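Tumor necrosis factor receptor superfamily member 11B (Homo sapiens, PDB 3URF) acts as a secreted decoy receptor that neutralises the cytokine RANKL and so restrains osteoclast formation, its four cysteine-rich TNF-receptor repeats making up the present fragment. Local coordinates at residues His9-Thr14 against Lys30-Ala35; Arg140-Cys145 against His160-Ser165. All blocks are in the same frame, centred on the assembly; numbering follows the deposited sequence.

Interaction 1 of 2, residues His9-Thr14 against Lys30-Ala35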
loop_
_atom_site.group_PDB
_atom_site.type_symbol
_atom_site.label_atom_id
_atom_site.label_comp_id
_atom_site.label_asym_id
_atom_site.label_seq_id
_atom_site.Cartn_x
_atom_site.Cartn_y
_atom_site.Cartn_z
ATOM N N HIS B 9 -34.826 31.776 -9.626
ATOM C CA HIS B 9 -35.049 30.689 -8.681
ATOM C C HIS B 9 -35.568 31.234 -7.347
ATOM O O HIS B 9 -35.434 32.426 -7.061
ATOM C CB HIS B 9 -33.772 29.856 -8.489
ATOM C CG HIS B 9 -32.679 30.570 -7.746
ATOM N ND1 HIS B 9 -32.216 31.817 -8.113
ATOM C CD2 HIS B 9 -31.953 30.204 -6.664
ATOM C CE1 HIS B 9 -31.256 32.191 -7.284
ATOM N NE2 HIS B 9 -31.076 31.229 -6.396
ATOM N N TYR B 10 -36.173 30.361 -6.545
ATOM C CA TYR B 10 -36.725 30.752 -5.254
ATOM C C TYR B 10 -35.618 31.037 -4.255
ATOM O O TYR B 10 -34.550 30.430 -4.308
ATOM C CB TYR B 10 -37.548 29.611 -4.677
ATOM C CG TYR B 10 -36.718 28.707 -3.786
ATOM C CD1 TYR B 10 -35.956 27.675 -4.326
ATOM C CD2 TYR B 10 -36.679 28.902 -2.405
ATOM C CE1 TYR B 10 -35.193 26.853 -3.514
ATOM C CE2 TYR B 10 -35.917 28.087 -1.585
ATOM C CZ TYR B 10 -35.177 27.066 -2.145
ATOM O OH TYR B 10 -34.420 26.249 -1.336
ATOM N N ASP B 11 -35.885 31.924 -3.307
ATOM C CA ASP B 11 -34.966 32.064 -2.190
ATOM C C ASP B 11 -35.695 31.996 -0.858
ATOM O O ASP B 11 -35.354 31.185 0.006
ATOM C CB ASP B 11 -34.165 33.356 -2.285
ATOM C CG ASP B 11 -32.990 33.371 -1.333
ATOM O OD1 ASP B 11 -32.452 32.278 -1.064
ATOM O OD2 ASP B 11 -32.612 34.461 -0.851
ATOM N N GLU B 12 -36.698 32.849 -0.701
ATOM C CA GLU B 12 -37.460 32.914 0.539
ATOM C C GLU B 12 -36.698 33.639 1.650
ATOM O O GLU B 12 -36.227 33.025 2.610
ATOM C CB GLU B 12 -37.871 31.518 1.003
ATOM C CG GLU B 12 -38.966 31.533 2.047
ATOM C CD GLU B 12 -38.644 30.656 3.234
ATOM O OE1 GLU B 12 -37.628 29.923 3.169
ATOM O OE2 GLU B 12 -39.404 30.707 4.228
ATOM N N GLU B 13 -36.576 34.953 1.501
ATOM C CA GLU B 13 -36.019 35.808 2.540
ATOM C C GLU B 13 -36.999 35.821 3.724
ATOM O O GLU B 13 -37.989 35.086 3.710
ATOM C CB GLU B 13 -35.757 37.207 1.961
ATOM C CG GLU B 13 -35.477 38.307 2.963
ATOM C CD GLU B 13 -36.543 39.390 2.920
ATOM O OE1 GLU B 13 -36.736 39.987 1.839
ATOM O OE2 GLU B 13 -37.203 39.631 3.957
ATOM N N THR B 14 -36.725 36.629 4.747
ATOM C CA THR B 14 -37.557 36.649 5.954
ATOM C C THR B 14 -39.059 36.581 5.643
ATOM O O THR B 14 -39.741 35.627 6.026
ATOM C CB THR B 14 -37.238 37.872 6.862
ATOM O OG1 THR B 14 -37.909 39.049 6.380
ATOM C CG2 THR B 14 -35.725 38.111 6.925
ATOM N N LYS B 30 -22.305 34.933 -4.575
ATOM C CA LYS B 30 -21.898 35.601 -3.344
ATOM C C LYS B 30 -23.072 36.017 -2.450
ATOM O O LYS B 30 -23.031 35.794 -1.239
ATOM C CB LYS B 30 -20.967 36.784 -3.624
ATOM C CG LYS B 30 -20.404 37.403 -2.350
ATOM C CD LYS B 30 -19.823 36.325 -1.427
ATOM C CE LYS B 30 -19.925 36.705 0.056
ATOM N NZ LYS B 30 -21.285 36.477 0.652
ATOM N N GLN B 31 -24.114 36.611 -3.029
ATOM C CA GLN B 31 -25.267 37.026 -2.229
ATOM C C GLN B 31 -26.597 36.794 -2.931
ATOM O O GLN B 31 -26.775 37.183 -4.086
ATOM C CB GLN B 31 -25.151 38.498 -1.825
ATOM C CG GLN B 31 -25.427 38.759 -0.347
ATOM C CD GLN B 31 -24.279 38.306 0.545
ATOM O OE1 GLN B 31 -23.259 38.992 0.665
ATOM N NE2 GLN B 31 -24.437 37.141 1.163
ATOM N N HIS B 32 -27.527 36.170 -2.213
ATOM C CA HIS B 32 -28.875 35.924 -2.720
ATOM C C HIS B 32 -29.646 37.214 -2.895
ATOM O O HIS B 32 -29.513 38.138 -2.093
ATOM C CB HIS B 32 -29.650 35.011 -1.772
ATOM C CG HIS B 32 -29.326 33.558 -1.936
ATOM N ND1 HIS B 32 -30.001 32.740 -2.819
ATOM C CD2 HIS B 32 -28.398 32.777 -1.334
ATOM C CE1 HIS B 32 -29.503 31.518 -2.751
ATOM N NE2 HIS B 32 -28.529 31.513 -1.858
ATOM N N CYS B 33 -30.460 37.270 -3.940
ATOM C CA CYS B 33 -31.307 38.432 -4.172
ATOM C C CYS B 33 -32.245 38.619 -2.986
ATOM O O CYS B 33 -32.460 37.687 -2.207
ATOM C CB CYS B 33 -32.118 38.261 -5.452
ATOM S SG CYS B 33 -33.622 37.296 -5.247
ATOM N N THR B 34 -32.807 39.817 -2.847
ATOM C CA THR B 34 -33.618 40.124 -1.675
ATOM C C THR B 34 -34.730 41.137 -1.928
ATOM O O THR B 34 -35.244 41.731 -0.978
ATOM C CB THR B 34 -32.757 40.705 -0.531
ATOM O OG1 THR B 34 -32.710 42.133 -0.649
ATOM C CG2 THR B 34 -31.343 40.143 -0.566
ATOM N N ALA B 35 -35.112 41.336 -3.186
ATOM C CA ALA B 35 -36.076 42.390 -3.521
ATOM C C ALA B 35 -35.436 43.738 -3.250
ATOM O O ALA B 35 -35.271 44.136 -2.100
ATOM C CB ALA B 35 -37.361 42.236 -2.726
#
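Asp11 lies opposite His32 and Glu13 opposite Thr34 as the two backbones leave their short strands, with CA atoms 7.2 Å apart in the first pair and 6.5 Å in the second. Both segments belong to the first cysteine-rich repeat of the TNF-receptor fold, which has little core and is held together largely by disulfides; here Cys33 is bonded to Cys20. The side chains meet chiefly at Asp11 and His32. With CG anti to the backbone N (chi1 -167°), the Asp11 carboxylate reaches across nearly parallel to the His32 imidazole, the two planes 7° apart, and puts OD1 over one face of the ring, toward its rim. OD1 of Asp11 is 3.0 Å from His32 ND1, but the approach is from above the ring and the angle is poor for a hydrogen bond. The other oxygen, Asp11 OD2, comes to 3.2 Å from His32 CB. A carboxylate beside the ring would probably favour a protonated imidazole. His9 adds a rim-to-rim aromatic contact, its ring centroid 5.9 Å from that of His32 and the planes inclined at 39°. Its ND1 is hydrogen-bonded to the carbonyl of Cys20, in the strand antiparallel to 8-10, which helps fix the ring's rotation. Further along, Glu13 OE1 comes to 3.6 Å from Thr34 O, while OE2 accepts a 2.6 Å hydrogen bond from Thr14 OG1 and is also hydrogen-bonded to Ser15 OG.

Interaction 2 of 2, residues Arg140-Cys145 against His160-Ser165; sequences RKHTNC and HDNICS
The disulfide Cys145-Cys164 ties together the two segments of this contact within the fourth cysteine-rich repeat, as is characteristic of the TNF-receptor fold. The sulfurs, Cys145 SG and Cys164 SG, are 2.0 Å apart, although the local geometry of the disulfide is doubtful. Ahead of this covalent link, Asp161 and Asn162 grip the backbone around Thr143. Asp161 CG is anti to its own backbone N (chi1 -173°), and OD1 takes the Thr143 N-H on its syn lone pair at 2.8 Å. The same Asp161 OD1 also accepts a weak bond from the N-H of Asn162. Asn162 returns the link in the other direction: its ND2 donates to Thr143 O over 3.3 Å, from above the carbonyl plane. Cys145 N reaches Thr143 O from the opposite face, giving this oxygen two donors. Beside these bonds, the side chains of His142 and Asn162 cross at about a right angle. Asn162 OD1 rests over one face of the His142 ring, toward its rim and 3.7 Å from His142 CG, while the ring's CE1 comes to 3.2 Å from the carbonyl oxygen of His160. The segment 140-145 starts as strand 140-141, antiparallel to 128-129, and Asp161 packs on Phe129 of that partner strand. The segment 160-165 has no regular structure; backbone hydrogen bonds join Ile163 with Gln154 and Ser165 with Leu151.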
loop_
_atom_site.group_PDB
_atom_site.type_symbol
_atom_site.label_atom_id
_atom_site.label_comp_id
_atom_site.label_asym_id
_atom_site.label_seq_id
_atom_site.Cartn_x
_atom_site.Cartn_y
_atom_site.Cartn_z
ATOM N N ARG B 140 -15.033 -4.684 -45.973
ATOM C CA ARG B 140 -15.592 -4.324 -47.276
ATOM C C ARG B 140 -16.202 -5.571 -47.929
ATOM O O ARG B 140 -15.689 -6.682 -47.771
ATOM C CB ARG B 140 -14.516 -3.689 -48.174
ATOM C CG ARG B 140 -14.172 -2.238 -47.804
ATOM C CD ARG B 140 -12.673 -1.924 -47.937
ATOM N NE ARG B 140 -12.325 -0.637 -47.326
ATOM C CZ ARG B 140 -11.081 -0.251 -47.044
ATOM N NH1 ARG B 140 -10.055 -1.053 -47.314
ATOM N NH2 ARG B 140 -10.857 0.934 -46.486
ATOM N N LYS B 141 -17.305 -5.406 -48.644
ATOM C CA LYS B 141 -17.966 -6.578 -49.204
ATOM C C LYS B 141 -17.364 -7.015 -50.540
ATOM O O LYS B 141 -16.834 -6.195 -51.288
ATOM C CB LYS B 141 -19.473 -6.359 -49.308
ATOM C CG LYS B 141 -19.982 -6.067 -50.688
ATOM C CD LYS B 141 -21.504 -6.082 -50.694
ATOM C CE LYS B 141 -22.058 -7.404 -50.174
ATOM N NZ LYS B 141 -23.550 -7.449 -50.215
ATOM N N HIS B 142 -17.425 -8.314 -50.821
ATOM C CA HIS B 142 -16.863 -8.841 -52.057
ATOM C C HIS B 142 -17.355 -7.982 -53.201
ATOM O O HIS B 142 -18.554 -7.755 -53.341
ATOM C CB HIS B 142 -17.285 -10.297 -52.286
ATOM C CG HIS B 142 -16.686 -11.265 -51.317
ATOM N ND1 HIS B 142 -15.410 -11.122 -50.812
ATOM C CD2 HIS B 142 -17.187 -12.391 -50.758
ATOM C CE1 HIS B 142 -15.156 -12.114 -49.978
ATOM N NE2 HIS B 142 -16.218 -12.898 -49.926
ATOM N N THR B 143 -16.437 -7.481 -54.012
ATOM C CA THR B 143 -16.860 -6.762 -55.199
ATOM C C THR B 143 -17.618 -7.722 -56.136
ATOM O O THR B 143 -17.130 -8.810 -56.465
ATOM C CB THR B 143 -15.666 -6.098 -55.909
ATOM O OG1 THR B 143 -16.020 -5.802 -57.267
ATOM C CG2 THR B 143 -14.477 -7.017 -55.903
ATOM N N ASN B 144 -18.827 -7.342 -56.539
ATOM C CA ASN B 144 -19.599 -8.206 -57.425
ATOM C C ASN B 144 -19.176 -8.077 -58.884
ATOM O O ASN B 144 -19.788 -7.344 -59.662
ATOM C CB ASN B 144 -21.106 -7.988 -57.280
ATOM C CG ASN B 144 -21.915 -8.947 -58.148
ATOM O OD1 ASN B 144 -22.720 -8.525 -58.978
ATOM N ND2 ASN B 144 -21.683 -10.246 -57.970
ATOM N N CYS B 145 -18.110 -8.787 -59.240
ATOM C CA CYS B 145 -17.652 -8.839 -60.615
ATOM C C CYS B 145 -18.829 -9.291 -61.433
ATOM O O CYS B 145 -19.197 -8.652 -62.434
ATOM C CB CYS B 145 -16.534 -9.864 -60.748
ATOM S SG CYS B 145 -14.999 -9.391 -59.931
ATOM N N HIS B 160 -9.990 -12.351 -48.497
ATOM C CA HIS B 160 -9.699 -12.044 -49.889
ATOM C C HIS B 160 -10.953 -11.739 -50.705
ATOM O O HIS B 160 -11.980 -12.405 -50.582
ATOM C CB HIS B 160 -8.929 -13.201 -50.521
ATOM C CG HIS B 160 -7.930 -12.771 -51.548
ATOM N ND1 HIS B 160 -8.294 -12.323 -52.800
ATOM C CD2 HIS B 160 -6.578 -12.729 -51.512
ATOM C CE1 HIS B 160 -7.209 -12.019 -53.490
ATOM N NE2 HIS B 160 -6.154 -12.257 -52.731
ATOM N N ASP B 161 -10.853 -10.717 -51.541
ATOM C CA ASP B 161 -11.963 -10.265 -52.364
ATOM C C ASP B 161 -12.163 -11.234 -53.525
ATOM O O ASP B 161 -11.371 -12.154 -53.718
ATOM C CB ASP B 161 -11.632 -8.870 -52.887
ATOM C CG ASP B 161 -12.779 -8.221 -53.619
ATOM O OD1 ASP B 161 -13.937 -8.668 -53.464
ATOM O OD2 ASP B 161 -12.507 -7.241 -54.343
ATOM N N ASN B 162 -13.224 -11.043 -54.294
ATOM C CA ASN B 162 -13.351 -11.792 -55.530
ATOM C C ASN B 162 -12.331 -11.239 -56.527
ATOM O O ASN B 162 -12.291 -10.032 -56.787
ATOM C CB ASN B 162 -14.775 -11.705 -56.110
ATOM C CG ASN B 162 -15.837 -12.293 -55.181
ATOM O OD1 ASN B 162 -15.539 -13.094 -54.293
ATOM N ND2 ASN B 162 -17.088 -11.895 -55.394
ATOM N N ILE B 163 -11.485 -12.116 -57.059
ATOM C CA ILE B 163 -10.598 -11.739 -58.152
ATOM C C ILE B 163 -11.371 -11.960 -59.451
ATOM O O ILE B 163 -11.725 -13.091 -59.785
ATOM C CB ILE B 163 -9.305 -12.578 -58.152
ATOM C CG1 ILE B 163 -8.779 -12.734 -56.722
ATOM C CG2 ILE B 163 -8.259 -11.958 -59.076
ATOM C CD1 ILE B 163 -7.455 -13.466 -56.623
ATOM N N CYS B 164 -11.648 -10.882 -60.176
ATOM C CA CYS B 164 -12.612 -10.955 -61.266
ATOM C C CYS B 164 -12.134 -10.362 -62.596
ATOM O O CYS B 164 -12.449 -9.216 -62.931
ATOM C CB CYS B 164 -13.947 -10.331 -60.832
ATOM S SG CYS B 164 -14.983 -11.417 -59.782
ATOM N N SER B 165 -11.390 -11.167 -63.352
ATOM C CA SER B 165 -10.962 -10.801 -64.700
ATOM C C SER B 165 -12.158 -10.831 -65.657
ATOM O O SER B 165 -13.291 -11.073 -65.238
ATOM C CB SER B 165 -9.862 -11.751 -65.185
ATOM O OG SER B 165 -8.807 -11.836 -64.239
#

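Interactions 1 and 2 lie in the first and fourth cysteine-rich repeats, on opposite sides of the chain's centre, with centres about 72 Å apart and nearest atoms about 53 Å apart. Both are surface contacts in which a short strand runs on into irregular backbone, and no other protein chain of the assembly touches either. Their chemistry differs. In 9-14 against 30-35 the segments meet chiefly through a carboxylate and two imidazoles, and the disulfide of Cys33 leads to a strand outside the pair. In 140-145 against 160-165 the disulfide joins the segments themselves, alongside hydrogen bonds to backbone atoms, and more surface is buried, 358 against 258 Å².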